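Local coordinates for protein endo-beta-1,4-glucanase (cellulase B) (Bacillus halodurans, PDB 4V2X) that hydrolyses beta-1,4-linked glucans, including xyloglucan and mixed-linkage beta-1,3-1,4-glucans, with a catalytic module joined to Ig-like and carbohydrate-binding modules, at residues Y122-Q127 / R173-Q178; E160-Y165 / H212-D217; G167-Y172 / D216-V221; E193-P198 / V239-E244. One frame throughout, in Å; residues are numbered along the deposited sequence.

Interaction 1 (Y122-Q127 / R173-Q178); sequences YPIDPQ and RSLWEQ
Tyr-122 and Ser-174 bring the two backbones closest, CA to CA 6.5 Å, where the loop leading into helix 126-141 runs past the side of helix 165-183, an outer helix of the (beta/alpha)8 barrel. Gln-178 carries the contact. Its CG stands anti to the carbonyl carbon (chi1 -71°), and the extended chain delivers a primary amide to the loop backbone. NE2 donates to Tyr-122 O at 2.8 Å, in a nearly straight bond. This donor sits above the carbonyl plane, about 55° out of it, while the oxygen stays in the plane of the Gln-178 amide. On the other side of the amide, OE1 accepts from Ile-124 N at 2.9 Å, and here the N-H meets a lone pair of OE1 in the carbonyl plane. The amide therefore bridges two backbone groups that flank Pro-123. Two weak bonds from NE2, to Ser-174 O and Ser-174 OG, steady the same end within the helix. The hydroxyl of Ser-174 is itself bonded to Asp-121 O.

Apolar packing backs this up. Ile-124 CG1 lies 3.8 Å from Leu-175 CD2, the two side chains crossing at a slant. Ile-124 also slides past Gln-178 in the opposite direction, with CD1 3.9 Å from Gln-178 CB. Ile-116 and Trp-112 cover Ile-124 further. An alanine in place of Gln-178 would probably leave Tyr-122 O and Ile-124 N without these mates. The contact thus reads as a side chain standing in for a backbone partner: one donor and one acceptor fix the loop against the helix.

Interaction 2 (E160-Y165 / H212-D217); sequences EMEHNY and HALLDD. With CA (calcium ion), chain B.
Tyr-165 and Asp-217 meet at about a right angle, with ring and carboxylate planes 81° apart. The contact lies in the outer helical layer of the (beta/alpha)8 barrel of the catalytic module. It sets the loop before helix 165-183, and the first residue of that helix, against helix 209-227. The tyrosine CG is anti to the backbone N (chi1 -170°), which carries the phenol across to the second helix. Its OH donates to Asp-217 OD2 at 2.6 Å. The bond reaches OD2 from above the carboxylate plane, and OD2 lies near the ring plane, at its edge.

Leu-214 packs beside this bond. Its CD2 touches the ring edge at CD2 of Tyr-165, 3.9 Å away. Its other branch, CD1, rests 3.6 Å from Glu-162 CA. Met-161 runs fully extended past Leu-214 in the opposite direction, with SD 4.0 Å from Leu-214 CB.

Asp-217 thus has two roles, since OD1 binds calcium. Asp-216 joins it, and the same two aspartates of the second subunit complete the site with two waters, so the ion lies between subunits. Lys-261 of the second subunit also pairs with Asp-217 OD2. Water 1, on the calcium, donates to Ala-213 O at 2.8 Å.

Interaction 3 (G167-Y172 / D216-V221); sequences GVMVKY and DDLNTV. With CA (calcium ion), chain B.
Leu-218 holds Tyr-172 in two unlike ways at once. Its CD2 methyl sits over the centre of the phenol ring, 3.7 Å from the centroid, as a CH-pi contact. Its backbone oxygen accepts a hydrogen bond from Tyr-172 OH at 2.9 Å. This O is thus met by a side chain from the neighbouring helix, and the hydroxyl lies well above the carbonyl plane, about 66° out of it. The tyrosine reaches there because its CG is anti to the backbone N (chi1 -178°), which throws the ring across to the other helix.

Val-221 takes the ring edge. Its CG1 lies 3.4 Å from Tyr-172 CE2, near the ring plane. The same methyl presses on Met-169 CE, also at 3.4 Å, closer than usual for two carbons. Met-169 and Val-221 approach tip to tip, and the methionine chain is bent at chi2 and chi3 to do so. Its SD also rests 4.1 Å from Leu-218 CD2. A phenylalanine at Tyr-172 would keep the ring but would probably leave Leu-218 O without its donor from helix 165-183 and remove a polar tie between the helices.

Thr-220 OG1 and Thr-220 N reach Asp-216 O from opposite faces of its carbonyl plane, OG1 at 2.6 Å. The segment axes pass 11.2 Å apart and cross at -27°, so the helices run side by side in the same direction, as neighbours in the outer layer of the (beta/alpha)8 barrel. Tyr-172 also meets Trp-176 edge to face, Trp-157 of helix 153-158 packs on the same side chain, and Asn-219 reaches strand 238-241.

Interaction 4 (E193-P198 / V239-E244); sequences ESVNEP and VLPTME
Glu-244 N donates to Pro-198 O at 2.8 Å, with the donor in the carbonyl plane. At the other end of the contact Ser-194 N donates to Val-239 O at 3.2 Å, almost in line with the carbonyl bond. The second bond lies at the C-terminal ends of neighbouring strands 190-193 and 238-241 of the parallel (beta/alpha)8 barrel; the first ties together the loops that follow them. Glu-193 pairs with Val-239 in a parallel bridge, and their side chains lie on the same face.

Residues 196-198 read Asn-Glu-Pro, a sequence found after the fourth strand in family 5 glycosidases. The carboxylate of Glu-197 bonds His-272 and lies close to Glu-319, an arrangement consistent with the active-site end of the barrel. Glu-244 OE2 accepts a hydrogen bond from Gly-205 N.

Packing fills the middle. The Pro-198 and Pro-241 rings pack together, CG to CG 3.7 Å. Pro-241 CG also nears Val-195 O, at 3.4 Å. Ser-194 OG stands between the backbone N and the carbonyl carbon (chi1 59°), which puts it 3.1 Å from Pro-241 CD, while its hydroxyl bonds Asn-219. Met-243 bends back so that its SD lies 3.4 Å from Pro-198 O.

Overall arrangement
From the N terminus, the loop at 122-127 opens interaction 1, which closes on helix 165-183 before interaction 4 opens. Interactions 2 and 3 open between these ends, at 160-165 and 167-172, and both close on helix 209-227, sharing Asp-216 and Asp-217. Interaction 1 therefore crosses both of them. Interaction 4 opens at 193-198 and closes at 239-244, so it crosses them too. Interactions 1 and 3 meet on helix 165-183, and the centres of 2 and 3 lie about 8 Å apart. Trp-176 NE1 links interaction 1 to Ser-194 O of interaction 4. Interactions 1 to 3 join outer helices and their loops; interaction 4 joins two barrel strands and the loops after them.

Interaction 1 (Y122-Q127 / R173-Q178)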
# COMPACT_ATOMS: atom_id res chain seq x y z
N TYR A 122 -11.11 19.81 -19.74
CA TYR A 122 -9.71 20.25 -19.81
C TYR A 122 -9.09 20.07 -21.20
O TYR A 122 -8.04 19.42 -21.34
CB TYR A 122 -8.89 19.50 -18.77
CG TYR A 122 -9.30 19.79 -17.36
CD1 TYR A 122 -8.89 20.95 -16.73
CD2 TYR A 122 -10.10 18.90 -16.64
CE1 TYR A 122 -9.26 21.23 -15.43
CE2 TYR A 122 -10.48 19.17 -15.33
CZ TYR A 122 -10.05 20.34 -14.74
OH TYR A 122 -10.39 20.62 -13.44
N PRO A 123 -9.73 20.64 -22.24
CA PRO A 123 -9.25 20.39 -23.59
C PRO A 123 -7.85 20.95 -23.83
O PRO A 123 -7.59 22.12 -23.53
CB PRO A 123 -10.27 21.11 -24.48
CG PRO A 123 -10.84 22.17 -23.60
CD PRO A 123 -10.89 21.55 -22.23
N ILE A 124 -6.97 20.12 -24.37
CA ILE A 124 -5.61 20.56 -24.64
C ILE A 124 -5.65 21.49 -25.85
O ILE A 124 -6.30 21.17 -26.85
CB ILE A 124 -4.67 19.36 -24.90
CG1 ILE A 124 -4.54 18.52 -23.63
CG2 ILE A 124 -3.30 19.86 -25.36
CD1 ILE A 124 -3.90 17.16 -23.85
N ASP A 125 -4.98 22.64 -25.74
CA ASP A 125 -4.82 23.55 -26.87
C ASP A 125 -4.28 22.77 -28.07
O ASP A 125 -3.17 22.25 -28.00
CB ASP A 125 -3.87 24.71 -26.52
CG ASP A 125 -3.55 25.60 -27.73
OD1 ASP A 125 -4.39 25.74 -28.64
OD2 ASP A 125 -2.44 26.16 -27.79
N PRO A 126 -5.06 22.69 -29.16
CA PRO A 126 -4.59 21.90 -30.32
C PRO A 126 -3.32 22.43 -30.98
O PRO A 126 -2.57 21.67 -31.58
CB PRO A 126 -5.76 21.97 -31.31
CG PRO A 126 -6.88 22.65 -30.63
CD PRO A 126 -6.41 23.26 -29.35
N GLN A 127 -3.09 23.74 -30.88
CA GLN A 127 -1.93 24.35 -31.50
C GLN A 127 -0.67 23.95 -30.74
O GLN A 127 0.34 23.58 -31.33
CB GLN A 127 -2.08 25.88 -31.51
CG GLN A 127 -2.93 26.41 -32.66
CD GLN A 127 -4.39 26.04 -32.57
OE1 GLN A 127 -5.13 26.57 -31.74
NE2 GLN A 127 -4.83 25.13 -33.44
N ARG A 173 -7.11 12.21 -15.45
CA ARG A 173 -7.76 11.28 -16.37
C ARG A 173 -8.01 11.93 -17.72
O ARG A 173 -7.71 11.34 -18.76
CB ARG A 173 -9.08 10.79 -15.76
CG ARG A 173 -9.99 10.03 -16.71
CD ARG A 173 -11.18 9.44 -15.97
NE ARG A 173 -10.83 8.16 -15.35
CZ ARG A 173 -10.78 7.01 -16.01
NH1 ARG A 173 -11.04 6.99 -17.31
NH2 ARG A 173 -10.45 5.89 -15.39
N SER A 174 -8.54 13.15 -17.71
CA SER A 174 -8.85 13.84 -18.96
C SER A 174 -7.60 14.03 -19.83
O SER A 174 -7.64 13.80 -21.04
CB SER A 174 -9.49 15.20 -18.70
OG SER A 174 -9.69 15.86 -19.94
N LEU A 175 -6.50 14.44 -19.21
CA LEU A 175 -5.28 14.69 -19.97
C LEU A 175 -4.75 13.40 -20.58
O LEU A 175 -4.41 13.38 -21.76
CB LEU A 175 -4.22 15.37 -19.10
CG LEU A 175 -4.51 16.81 -18.69
CD1 LEU A 175 -3.35 17.36 -17.87
CD2 LEU A 175 -4.76 17.72 -19.88
N TRP A 176 -4.71 12.32 -19.80
CA TRP A 176 -4.18 11.07 -20.32
C TRP A 176 -5.13 10.38 -21.30
O TRP A 176 -4.68 9.69 -22.20
CB TRP A 176 -3.77 10.12 -19.20
CG TRP A 176 -2.36 10.39 -18.76
CD1 TRP A 176 -1.93 10.73 -17.52
CD2 TRP A 176 -1.20 10.39 -19.61
NE1 TRP A 176 -0.57 10.93 -17.53
CE2 TRP A 176 -0.10 10.72 -18.80
CE3 TRP A 176 -0.98 10.12 -20.96
CZ2 TRP A 176 1.20 10.80 -19.30
CZ3 TRP A 176 0.31 10.21 -21.46
CH2 TRP A 176 1.38 10.54 -20.63
N GLU A 177 -6.44 10.58 -21.13
CA GLU A 177 -7.39 10.15 -22.15
C GLU A 177 -7.11 10.84 -23.49
O GLU A 177 -7.04 10.17 -24.52
CB GLU A 177 -8.84 10.40 -21.69
CG GLU A 177 -9.34 9.35 -20.70
CD GLU A 177 -10.73 9.64 -20.18
OE1 GLU A 177 -11.30 10.71 -20.49
OE2 GLU A 177 -11.26 8.78 -19.44
N GLN A 178 -6.92 12.15 -23.45
CA GLN A 178 -6.64 12.93 -24.66
C GLN A 178 -5.32 12.56 -25.32
O GLN A 178 -5.26 12.40 -26.54
CB GLN A 178 -6.62 14.43 -24.36
CG GLN A 178 -7.99 15.02 -24.07
CD GLN A 178 -7.91 16.48 -23.70
OE1 GLN A 178 -7.70 17.33 -24.56
NE2 GLN A 178 -8.05 16.79 -22.42

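Interaction 2 (E160-Y165 / H212-D217)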
# COMPACT_ATOMS: atom_id res chain seq x y z
N GLU A 160 -2.06 18.42 -5.26
CA GLU A 160 -3.27 18.74 -4.51
C GLU A 160 -4.10 17.51 -4.17
O GLU A 160 -5.02 17.61 -3.36
CB GLU A 160 -4.19 19.67 -5.31
CG GLU A 160 -3.67 21.08 -5.58
CD GLU A 160 -4.63 21.88 -6.45
OE1 GLU A 160 -5.85 21.63 -6.43
OE2 GLU A 160 -4.15 22.78 -7.17
N MET A 161 -3.79 16.38 -4.79
CA MET A 161 -4.63 15.19 -4.73
C MET A 161 -4.99 14.75 -3.31
O MET A 161 -6.07 14.19 -3.09
CB MET A 161 -3.94 14.04 -5.47
CG MET A 161 -4.83 12.84 -5.75
SD MET A 161 -3.84 11.60 -6.61
CE MET A 161 -4.96 10.21 -6.61
N GLU A 162 -4.09 14.97 -2.36
CA GLU A 162 -4.34 14.52 -0.99
C GLU A 162 -5.61 15.12 -0.39
O GLU A 162 -6.32 14.43 0.34
CB GLU A 162 -3.15 14.81 -0.08
CG GLU A 162 -3.38 14.39 1.35
CD GLU A 162 -2.09 14.22 2.11
OE1 GLU A 162 -1.28 15.17 2.13
OE2 GLU A 162 -1.89 13.12 2.67
N HIS A 163 -5.89 16.39 -0.68
CA HIS A 163 -7.10 17.05 -0.18
C HIS A 163 -8.10 17.38 -1.29
O HIS A 163 -9.07 18.11 -1.06
CB HIS A 163 -6.71 18.30 0.60
CG HIS A 163 -5.86 18.01 1.80
ND1 HIS A 163 -6.36 17.44 2.95
CD2 HIS A 163 -4.53 18.19 2.01
CE1 HIS A 163 -5.38 17.29 3.82
NE2 HIS A 163 -4.26 17.73 3.28
N ASN A 164 -7.87 16.83 -2.47
CA ASN A 164 -8.75 17.03 -3.61
C ASN A 164 -8.65 15.82 -4.54
O ASN A 164 -8.20 15.94 -5.68
CB ASN A 164 -8.37 18.31 -4.35
CG ASN A 164 -9.38 18.70 -5.42
OD1 ASN A 164 -10.46 18.11 -5.52
ND2 ASN A 164 -9.02 19.67 -6.25
N TYR A 165 -9.09 14.67 -4.04
CA TYR A 165 -8.88 13.40 -4.71
C TYR A 165 -9.55 13.37 -6.08
O TYR A 165 -8.89 13.18 -7.10
CB TYR A 165 -9.37 12.22 -3.85
CG TYR A 165 -8.96 10.89 -4.41
CD1 TYR A 165 -9.68 10.29 -5.44
CD2 TYR A 165 -7.81 10.24 -3.95
CE1 TYR A 165 -9.29 9.09 -5.98
CE2 TYR A 165 -7.42 9.03 -4.48
CZ TYR A 165 -8.17 8.46 -5.50
OH TYR A 165 -7.79 7.28 -6.06
N HIS A 212 1.96 7.57 -0.65
CA HIS A 212 2.29 6.39 -1.46
C HIS A 212 1.05 5.85 -2.15
O HIS A 212 1.09 5.48 -3.32
CB HIS A 212 2.93 5.30 -0.61
CG HIS A 212 4.12 5.77 0.16
ND1 HIS A 212 5.26 6.23 -0.45
CD2 HIS A 212 4.33 5.88 1.49
CE1 HIS A 212 6.13 6.59 0.47
NE2 HIS A 212 5.59 6.40 1.66
N ALA A 213 -0.06 5.82 -1.41
CA ALA A 213 -1.31 5.32 -1.96
C ALA A 213 -1.82 6.18 -3.11
O ALA A 213 -2.37 5.66 -4.08
CB ALA A 213 -2.36 5.22 -0.87
N LEU A 214 -1.64 7.50 -2.99
CA LEU A 214 -2.04 8.42 -4.04
C LEU A 214 -1.23 8.18 -5.32
O LEU A 214 -1.79 8.15 -6.41
CB LEU A 214 -1.88 9.87 -3.58
CG LEU A 214 -2.67 10.29 -2.34
CD1 LEU A 214 -2.28 11.68 -1.89
CD2 LEU A 214 -4.17 10.22 -2.59
N LEU A 215 0.08 8.01 -5.19
CA LEU A 215 0.92 7.77 -6.36
C LEU A 215 0.57 6.43 -7.03
O LEU A 215 0.50 6.34 -8.26
CB LEU A 215 2.41 7.84 -6.02
CG LEU A 215 3.36 7.55 -7.18
CD1 LEU A 215 3.10 8.42 -8.40
CD2 LEU A 215 4.80 7.70 -6.72
N ASP A 216 0.31 5.40 -6.23
CA ASP A 216 -0.13 4.14 -6.81
C ASP A 216 -1.39 4.35 -7.66
O ASP A 216 -1.49 3.82 -8.76
CB ASP A 216 -0.41 3.08 -5.75
CG ASP A 216 -1.11 1.87 -6.32
OD1 ASP A 216 -2.37 1.89 -6.39
OD2 ASP A 216 -0.42 0.91 -6.74
N ASP A 217 -2.34 5.12 -7.14
CA ASP A 217 -3.57 5.40 -7.88
C ASP A 217 -3.33 6.15 -9.19
O ASP A 217 -3.93 5.82 -10.21
CB ASP A 217 -4.56 6.17 -7.01
CG ASP A 217 -5.15 5.34 -5.89
OD1 ASP A 217 -4.89 4.11 -5.83
OD2 ASP A 217 -5.88 5.90 -5.06
CA CA B . -4.45 1.85 -5.31
O HOH W 1 -3.29 3.03 -3.56
O HOH W 2 -3.48 -0.21 -4.53

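Interaction 3 (G167-Y172 / D216-V221)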
# COMPACT_ATOMS: atom_id res chain seq x y z
N GLY A 167 -11.06 15.82 -7.77
CA GLY A 167 -10.71 16.97 -8.61
C GLY A 167 -9.44 16.75 -9.41
O GLY A 167 -9.39 17.01 -10.62
N VAL A 168 -8.40 16.27 -8.74
CA VAL A 168 -7.15 15.96 -9.43
C VAL A 168 -7.35 14.79 -10.38
O VAL A 168 -6.90 14.83 -11.53
CB VAL A 168 -6.00 15.67 -8.44
CG1 VAL A 168 -4.81 15.03 -9.13
CG2 VAL A 168 -5.58 16.96 -7.74
N MET A 169 -8.04 13.75 -9.91
CA MET A 169 -8.24 12.56 -10.73
C MET A 169 -8.99 12.86 -12.03
O MET A 169 -8.62 12.35 -13.09
CB MET A 169 -8.96 11.47 -9.94
CG MET A 169 -8.05 10.59 -9.09
SD MET A 169 -6.77 9.66 -9.98
CE MET A 169 -7.62 9.33 -11.51
N VAL A 170 -10.03 13.70 -11.96
CA VAL A 170 -10.78 14.10 -13.15
C VAL A 170 -9.88 14.78 -14.19
O VAL A 170 -9.93 14.46 -15.37
CB VAL A 170 -11.97 15.04 -12.78
CG1 VAL A 170 -12.52 15.73 -14.02
CG2 VAL A 170 -13.07 14.25 -12.08
N LYS A 171 -9.07 15.73 -13.74
CA LYS A 171 -8.16 16.47 -14.61
C LYS A 171 -7.06 15.57 -15.21
O LYS A 171 -6.80 15.61 -16.41
CB LYS A 171 -7.53 17.61 -13.82
CG LYS A 171 -6.76 18.61 -14.67
CD LYS A 171 -6.39 19.82 -13.84
CE LYS A 171 -5.48 20.77 -14.59
NZ LYS A 171 -5.25 22.01 -13.82
N TYR A 172 -6.45 14.76 -14.35
CA TYR A 172 -5.41 13.81 -14.75
C TYR A 172 -5.95 12.80 -15.76
O TYR A 172 -5.33 12.57 -16.80
CB TYR A 172 -4.88 13.11 -13.50
CG TYR A 172 -3.77 12.11 -13.67
CD1 TYR A 172 -2.44 12.52 -13.76
CD2 TYR A 172 -4.03 10.75 -13.66
CE1 TYR A 172 -1.40 11.60 -13.86
CE2 TYR A 172 -3.00 9.82 -13.77
CZ TYR A 172 -1.70 10.25 -13.87
OH TYR A 172 -0.70 9.31 -13.96
N ASP A 216 0.31 5.40 -6.23
CA ASP A 216 -0.13 4.14 -6.81
C ASP A 216 -1.39 4.35 -7.66
O ASP A 216 -1.49 3.82 -8.76
CB ASP A 216 -0.41 3.08 -5.75
CG ASP A 216 -1.11 1.87 -6.32
OD1 ASP A 216 -2.37 1.89 -6.39
OD2 ASP A 216 -0.42 0.91 -6.74
N ASP A 217 -2.34 5.12 -7.14
CA ASP A 217 -3.57 5.40 -7.88
C ASP A 217 -3.33 6.15 -9.19
O ASP A 217 -3.93 5.82 -10.21
CB ASP A 217 -4.56 6.17 -7.01
CG ASP A 217 -5.15 5.34 -5.89
OD1 ASP A 217 -4.89 4.11 -5.83
OD2 ASP A 217 -5.88 5.90 -5.06
N LEU A 218 -2.44 7.14 -9.18
CA LEU A 218 -2.13 7.89 -10.40
C LEU A 218 -1.48 6.99 -11.44
O LEU A 218 -1.83 7.03 -12.61
CB LEU A 218 -1.19 9.07 -10.11
CG LEU A 218 -1.76 10.24 -9.34
CD1 LEU A 218 -0.62 11.21 -9.03
CD2 LEU A 218 -2.86 10.96 -10.11
N ASN A 219 -0.52 6.19 -11.00
CA ASN A 219 0.14 5.26 -11.90
C ASN A 219 -0.84 4.23 -12.47
O ASN A 219 -0.73 3.83 -13.63
CB ASN A 219 1.30 4.55 -11.19
CG ASN A 219 2.55 5.42 -11.09
OD1 ASN A 219 2.76 6.32 -11.90
ND2 ASN A 219 3.39 5.15 -10.09
N THR A 220 -1.79 3.82 -11.64
CA THR A 220 -2.72 2.75 -12.00
C THR A 220 -3.79 3.23 -12.97
O THR A 220 -4.10 2.55 -13.95
CB THR A 220 -3.36 2.19 -10.73
OG1 THR A 220 -2.33 1.62 -9.91
CG2 THR A 220 -4.41 1.11 -11.04
N VAL A 221 -4.36 4.40 -12.70
CA VAL A 221 -5.36 4.96 -13.60
C VAL A 221 -4.75 5.30 -14.97
O VAL A 221 -5.39 5.14 -16.00
CB VAL A 221 -6.09 6.17 -12.98
CG1 VAL A 221 -5.16 7.34 -12.75
CG2 VAL A 221 -7.29 6.55 -13.85
CA CA B . -4.45 1.85 -5.31
O HOH W 1 -3.29 3.03 -3.56
O HOH W 2 -3.48 -0.21 -4.53

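Interaction 4 (E193-P198 / V239-E244)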
# COMPACT_ATOMS: atom_id res chain seq x y z
N GLU A 193 5.15 8.47 -20.00
CA GLU A 193 5.54 8.53 -18.59
C GLU A 193 4.45 9.26 -17.81
O GLU A 193 4.09 10.39 -18.14
CB GLU A 193 6.88 9.26 -18.47
CG GLU A 193 7.38 9.52 -17.06
CD GLU A 193 8.57 10.48 -17.03
OE1 GLU A 193 8.77 11.22 -18.02
OE2 GLU A 193 9.30 10.49 -16.03
N SER A 194 3.94 8.63 -16.75
CA SER A 194 2.72 9.07 -16.08
C SER A 194 2.77 10.49 -15.52
O SER A 194 1.85 11.28 -15.74
CB SER A 194 2.38 8.10 -14.95
OG SER A 194 3.43 8.03 -14.01
N VAL A 195 3.84 10.81 -14.79
CA VAL A 195 3.98 12.11 -14.15
C VAL A 195 5.43 12.30 -13.72
O VAL A 195 6.07 11.37 -13.23
CB VAL A 195 3.04 12.27 -12.92
CG1 VAL A 195 3.23 11.13 -11.93
CG2 VAL A 195 3.25 13.61 -12.23
N ASN A 196 5.96 13.51 -13.90
CA ASN A 196 7.32 13.82 -13.47
C ASN A 196 7.44 14.04 -11.96
O ASN A 196 6.67 14.80 -11.39
CB ASN A 196 7.81 15.08 -14.16
CG ASN A 196 9.27 15.35 -13.89
OD1 ASN A 196 10.12 14.54 -14.23
ND2 ASN A 196 9.57 16.50 -13.31
N GLU A 197 8.40 13.39 -11.32
CA GLU A 197 8.78 13.69 -9.93
C GLU A 197 7.57 13.91 -9.01
O GLU A 197 7.43 14.96 -8.37
CB GLU A 197 9.71 14.92 -9.91
CG GLU A 197 11.00 14.67 -10.69
CD GLU A 197 12.03 15.79 -10.64
OE1 GLU A 197 11.70 16.93 -10.25
OE2 GLU A 197 13.19 15.51 -11.02
N PRO A 198 6.67 12.91 -8.93
CA PRO A 198 5.45 13.09 -8.16
C PRO A 198 5.69 13.29 -6.66
O PRO A 198 6.57 12.66 -6.08
CB PRO A 198 4.68 11.79 -8.40
CG PRO A 198 5.72 10.81 -8.82
CD PRO A 198 6.71 11.60 -9.60
N VAL A 239 6.10 4.25 -18.61
CA VAL A 239 7.16 4.57 -17.67
C VAL A 239 6.54 5.08 -16.38
O VAL A 239 5.76 6.04 -16.39
CB VAL A 239 8.12 5.64 -18.27
CG1 VAL A 239 9.27 5.91 -17.31
CG2 VAL A 239 8.65 5.19 -19.62
N LEU A 240 6.86 4.42 -15.27
CA LEU A 240 6.27 4.74 -13.97
C LEU A 240 7.35 5.13 -12.97
O LEU A 240 8.33 4.42 -12.80
CB LEU A 240 5.48 3.54 -13.42
CG LEU A 240 4.35 2.99 -14.30
CD1 LEU A 240 3.69 1.79 -13.62
CD2 LEU A 240 3.31 4.06 -14.61
N PRO A 241 7.16 6.27 -12.28
CA PRO A 241 8.15 6.79 -11.36
C PRO A 241 7.98 6.33 -9.92
O PRO A 241 6.87 6.02 -9.48
CB PRO A 241 7.90 8.29 -11.42
CG PRO A 241 6.42 8.38 -11.57
CD PRO A 241 6.07 7.24 -12.49
N THR A 242 9.08 6.36 -9.17
CA THR A 242 9.01 6.40 -7.72
C THR A 242 8.59 7.79 -7.26
O THR A 242 8.68 8.77 -8.02
CB THR A 242 10.38 6.10 -7.09
OG1 THR A 242 11.34 7.01 -7.63
CG2 THR A 242 10.81 4.70 -7.36
N MET A 243 8.16 7.90 -6.00
CA MET A 243 7.88 9.20 -5.39
C MET A 243 9.14 10.06 -5.47
O MET A 243 10.25 9.59 -5.15
CB MET A 243 7.47 9.04 -3.92
CG MET A 243 6.77 10.27 -3.32
SD MET A 243 5.09 10.52 -3.95
CE MET A 243 4.27 9.12 -3.18
N GLU A 244 8.96 11.30 -5.92
CA GLU A 244 10.05 12.28 -6.11
C GLU A 244 11.13 11.79 -7.08
O GLU A 244 12.21 12.39 -7.16
CB GLU A 244 10.68 12.66 -4.77
CG GLU A 244 9.76 13.44 -3.85
CD GLU A 244 10.43 13.93 -2.58
OE1 GLU A 244 11.60 13.58 -2.32
OE2 GLU A 244 9.78 14.70 -1.84